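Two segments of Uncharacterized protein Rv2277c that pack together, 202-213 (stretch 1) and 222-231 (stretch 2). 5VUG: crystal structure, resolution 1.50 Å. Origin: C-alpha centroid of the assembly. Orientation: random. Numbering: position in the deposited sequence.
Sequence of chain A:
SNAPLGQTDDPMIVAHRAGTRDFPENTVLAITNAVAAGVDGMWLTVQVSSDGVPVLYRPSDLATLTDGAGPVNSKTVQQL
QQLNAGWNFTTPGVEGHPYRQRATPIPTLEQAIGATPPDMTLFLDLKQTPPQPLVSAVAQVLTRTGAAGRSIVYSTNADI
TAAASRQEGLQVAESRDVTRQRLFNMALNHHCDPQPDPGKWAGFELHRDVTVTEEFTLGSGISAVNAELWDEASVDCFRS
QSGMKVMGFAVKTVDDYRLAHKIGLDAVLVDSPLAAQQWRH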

# COMPACT_ATOMS: atom_id res chain seq x y z
N ALA A 202 -6.98 -7.58 18.15
CA ALA A 202 -6.36 -7.43 16.84
C ALA A 202 -4.89 -7.14 17.06
O ALA A 202 -4.51 -6.58 18.09
N GLY A 203 -4.06 -7.53 16.09
CA GLY A 203 -2.63 -7.28 16.19
C GLY A 203 -1.99 -7.04 14.84
O GLY A 203 -2.51 -7.46 13.80
N PHE A 204 -0.86 -6.34 14.86
CA PHE A 204 -0.09 -6.11 13.65
C PHE A 204 1.27 -5.58 14.05
O PHE A 204 1.40 -4.95 15.10
N GLU A 205 2.27 -5.83 13.20
CA GLU A 205 3.63 -5.32 13.40
C GLU A 205 3.64 -3.79 13.48
O GLU A 205 2.87 -3.11 12.80
N LEU A 206 4.56 -3.27 14.29
CA LEU A 206 4.81 -1.82 14.33
C LEU A 206 5.44 -1.33 13.04
O LEU A 206 5.24 -0.16 12.66
N HIS A 207 6.24 -2.17 12.38
CA HIS A 207 6.86 -1.87 11.09
C HIS A 207 6.67 -3.08 10.21
O HIS A 207 6.99 -4.20 10.61
N ARG A 208 6.18 -2.87 8.99
CA ARG A 208 5.86 -3.99 8.11
C ARG A 208 6.22 -3.63 6.67
O ARG A 208 5.71 -2.65 6.13
N ASP A 209 7.07 -4.46 6.05
CA ASP A 209 7.33 -4.30 4.63
C ASP A 209 6.12 -4.75 3.82
O ASP A 209 5.61 -5.86 4.01
N VAL A 210 5.65 -3.89 2.92
CA VAL A 210 4.56 -4.22 2.02
C VAL A 210 4.93 -3.78 0.61
O VAL A 210 5.91 -3.06 0.39
N THR A 211 4.16 -4.23 -0.37
CA THR A 211 4.25 -3.68 -1.71
C THR A 211 2.92 -3.05 -2.07
O THR A 211 1.86 -3.59 -1.74
N VAL A 212 2.99 -1.90 -2.71
CA VAL A 212 1.81 -1.17 -3.17
C VAL A 212 1.81 -1.22 -4.69
O VAL A 212 2.81 -0.87 -5.32
N THR A 213 0.69 -1.63 -5.28
CA THR A 213 0.58 -1.76 -6.72
C THR A 213 -0.58 -0.91 -7.23
O THR A 213 -1.69 -0.98 -6.69
N ILE A 222 4.69 -0.41 -9.14
CA ILE A 222 4.87 -1.07 -7.85
C ILE A 222 5.86 -0.27 -7.00
O ILE A 222 6.89 0.19 -7.51
N SER A 223 5.55 -0.13 -5.72
CA SER A 223 6.46 0.49 -4.75
C SER A 223 6.59 -0.41 -3.54
O SER A 223 5.59 -0.86 -2.98
N ALA A 224 7.83 -0.66 -3.12
CA ALA A 224 8.11 -1.32 -1.86
C ALA A 224 8.17 -0.26 -0.76
O ALA A 224 8.89 0.73 -0.89
N VAL A 225 7.39 -0.46 0.31
CA VAL A 225 7.26 0.56 1.35
C VAL A 225 7.19 -0.12 2.70
O VAL A 225 6.53 -1.15 2.85
N ASN A 226 7.85 0.46 3.69
CA ASN A 226 7.69 0.01 5.06
C ASN A 226 6.57 0.80 5.73
O ASN A 226 6.60 2.03 5.76
N ALA A 227 5.56 0.09 6.24
CA ALA A 227 4.37 0.71 6.80
C ALA A 227 4.44 0.70 8.33
O ALA A 227 4.70 -0.34 8.94
N GLU A 228 4.21 1.87 8.93
CA GLU A 228 4.08 2.02 10.38
C GLU A 228 2.63 2.40 10.66
O GLU A 228 2.25 3.58 10.60
N LEU A 229 1.80 1.40 10.98
CA LEU A 229 0.35 1.55 10.90
C LEU A 229 -0.32 1.91 12.22
O LEU A 229 -1.48 2.34 12.21
N TRP A 230 0.37 1.73 13.35
CA TRP A 230 -0.20 2.05 14.65
C TRP A 230 0.21 3.46 15.05
O TRP A 230 1.40 3.75 15.19
N ASP A 231 -0.78 4.33 15.23
CA ASP A 231 -0.61 5.68 15.75
C ASP A 231 -1.83 6.00 16.61
O ASP A 231 -2.74 5.17 16.75

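Strands 208-213 and 222-227 run antiparallel, and their side chains alternate between two faces of the sheet. Arg-208, Val-210 and Val-212 share one face with Ala-227, Val-225 and Ser-223; Asp-209, Thr-211 and Thr-213 share the other with Asn-226, Ala-224 and Ile-222. The ladder is held by paired backbone hydrogen bonds, such as Val-210 N to Val-225 O at 2.9 Å and Val-225 N to Val-210 O at 3.0 Å.

On the first face the fit is between compact, branched residues. Val-212 (t) brings CG2 to 4.4 Å from CG2 of Val-225 (also t), and Val-210 (m) places its CG2 4.4 Å from CB of Ala-227. These are loose contacts, yet all three valines and the alanine are buried: beta-branched valine suits a strand, while the single methyl of Ala-227 leaves a shallow place beside the larger Val-210. Ser-223 (m) is small enough for its buried position, and its hydroxyl is satisfied elsewhere in the structure. Arg-208 starts on this face with chi1 t, but its end leads away from the second stretch, where the guanidinium finds partners elsewhere in the structure.

The opposite face is more open and more polar. Asp-209 (m) and Asn-226 (t) sit across a non-hydrogen-bonded pair, their CA atoms 4.3 Å apart, and their ends converge: Asn-226 ND2 donates to Asp-209 OD1 at 2.8 Å. An amide donor facing a carboxylate acceptor makes this match natural. The other end of the asparagine amide, OD1, lies 3.5 Å from His-207 CB, and a water weakly links Asn-226 ND2 to His-207 O, 3.3 Å from each. Farther along, Ile-222 (m, t) spreads across the neighboring strand, with CG2 4.2 Å from Thr-211 CB and CG1 4.0 Å from Thr-213 OG1. Ala-224, opposite Thr-211, adds only a small bump.

Beyond the ladder, Trp-230 (m) has more of its surface covered by the other stretch than any other residue here. Its CA-to-CB bond points toward stretch 1, and the indole offers its edge to the backbone: NE1 donates to Phe-204 O at 2.9 Å, giving a buried polar group its partner. The same ring packs against aliphatic surface, its CZ2 4.2 Å from Phe-204 CB and its CD1 4.0 Å from Leu-206 CD1; the leucine CB points away, but its end swings nearer. The CA-to-CB bond of Leu-229 (m, t) points toward stretch 1; its CD1 lies 3.6 Å from CE2 of Phe-204, whose chi1 of -149° lies between wells. Just before the strand, His-207 (m) rests its ND1 3.6 Å from CG of Glu-228, whose aliphatic stem supplies the contact.

Two waters bridge the backbones of the two stretches. One donates to Glu-205 O and Ala-227 O, each at 2.8 Å, and accepts from Leu-229 N at 2.9 Å. The other donates to Leu-206 O at 2.8 Å and accepts from Trp-230 N at 2.9 Å.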

# COMPACT_ATOMS: atom_id res chain seq x y z
CB ALA A 202 -6.98 -6.27 16.06
CB PHE A 204 -0.77 -5.11 12.71
CG PHE A 204 -0.50 -5.37 11.25
CD1 PHE A 204 -1.19 -6.36 10.58
CD2 PHE A 204 0.43 -4.62 10.56
CE1 PHE A 204 -0.95 -6.61 9.23
CE2 PHE A 204 0.68 -4.86 9.21
CZ PHE A 204 -0.01 -5.85 8.55
CB GLU A 205 4.52 -5.74 12.23
CG GLU A 205 5.03 -7.17 12.27
CD GLU A 205 4.00 -8.22 11.88
OE1 GLU A 205 2.87 -7.88 11.50
OE2 GLU A 205 4.35 -9.42 11.97
CB LEU A 206 5.72 -1.47 15.50
CG LEU A 206 5.09 -0.95 16.79
CD1 LEU A 206 3.97 -1.87 17.24
CD2 LEU A 206 6.15 -0.79 17.88
CB HIS A 207 8.36 -1.66 11.26
CG HIS A 207 8.72 -0.76 12.39
ND1 HIS A 207 8.86 0.60 12.24
CD2 HIS A 207 8.97 -1.03 13.69
CE1 HIS A 207 9.18 1.13 13.41
NE2 HIS A 207 9.25 0.16 14.30
CB ARG A 208 4.38 -4.35 8.20
CG ARG A 208 4.01 -5.63 7.44
CD ARG A 208 4.57 -6.87 8.12
NE ARG A 208 4.01 -8.10 7.56
CZ ARG A 208 4.71 -9.05 6.96
NH1 ARG A 208 6.03 -8.95 6.83
NH2 ARG A 208 4.09 -10.13 6.49
CB ASP A 209 8.53 -5.16 4.21
CG ASP A 209 9.84 -4.63 4.72
OD1 ASP A 209 9.95 -3.40 4.94
OD2 ASP A 209 10.76 -5.44 4.89
CB VAL A 210 3.21 -3.59 2.45
CG1 VAL A 210 2.80 -4.12 3.81
CG2 VAL A 210 3.30 -2.07 2.46
CB THR A 211 4.63 -4.72 -2.77
OG1 THR A 211 3.52 -5.61 -2.98
CG2 THR A 211 5.84 -5.51 -2.34
CB VAL A 212 1.84 0.28 -2.67
CG1 VAL A 212 0.69 1.05 -3.27
CG2 VAL A 212 1.79 0.32 -1.15
CB THR A 213 0.34 -3.22 -7.12
OG1 THR A 213 1.36 -4.05 -6.56
CG2 THR A 213 0.37 -3.36 -8.64
CB ILE A 222 5.36 -2.52 -8.00
CG1 ILE A 222 4.44 -3.31 -8.94
CG2 ILE A 222 5.42 -3.21 -6.64
CD1 ILE A 222 5.10 -4.55 -9.55
CB SER A 223 5.96 1.86 -4.31
OG SER A 223 5.83 2.73 -5.42
CB ALA A 224 9.45 -2.05 -1.94
CB VAL A 225 5.99 1.42 1.15
CG1 VAL A 225 5.98 2.62 2.12
CG2 VAL A 225 5.85 1.89 -0.29
CB ASN A 226 8.99 0.12 5.85
CG ASN A 226 8.91 -0.61 7.18
OD1 ASN A 226 8.41 -0.06 8.15
ND2 ASN A 226 9.35 -1.86 7.21
CB ALA A 227 3.12 -0.05 6.36
CB GLU A 228 5.07 3.07 10.87
CG GLU A 228 6.51 2.70 10.53
CD GLU A 228 7.52 3.75 10.96
OE1 GLU A 228 7.19 4.60 11.82
OE2 GLU A 228 8.66 3.73 10.45
CB LEU A 229 -0.28 0.26 10.37
CG LEU A 229 0.13 -0.04 8.92
CD1 LEU A 229 -0.28 -1.46 8.57
CD2 LEU A 229 -0.50 0.97 7.95
CB TRP A 230 0.28 1.06 15.72
CG TRP A 230 -0.25 -0.35 15.60
CD1 TRP A 230 0.49 -1.48 15.38
CD2 TRP A 230 -1.62 -0.78 15.71
NE1 TRP A 230 -0.34 -2.59 15.35
CE2 TRP A 230 -1.63 -2.18 15.55
CE3 TRP A 230 -2.84 -0.11 15.93
CZ2 TRP A 230 -2.82 -2.93 15.59
CZ3 TRP A 230 -4.01 -0.86 15.97
CH2 TRP A 230 -3.99 -2.25 15.81
CB ASP A 231 -0.33 6.70 14.63
CG ASP A 231 -1.37 6.68 13.52
OD1 ASP A 231 -2.56 6.39 13.77
OD2 ASP A 231 -0.99 6.98 12.37
O HOH W 1 2.68 -1.32 10.69
O HOH W 2 3.22 1.35 13.90
O HOH W 3 10.12 -4.20 9.46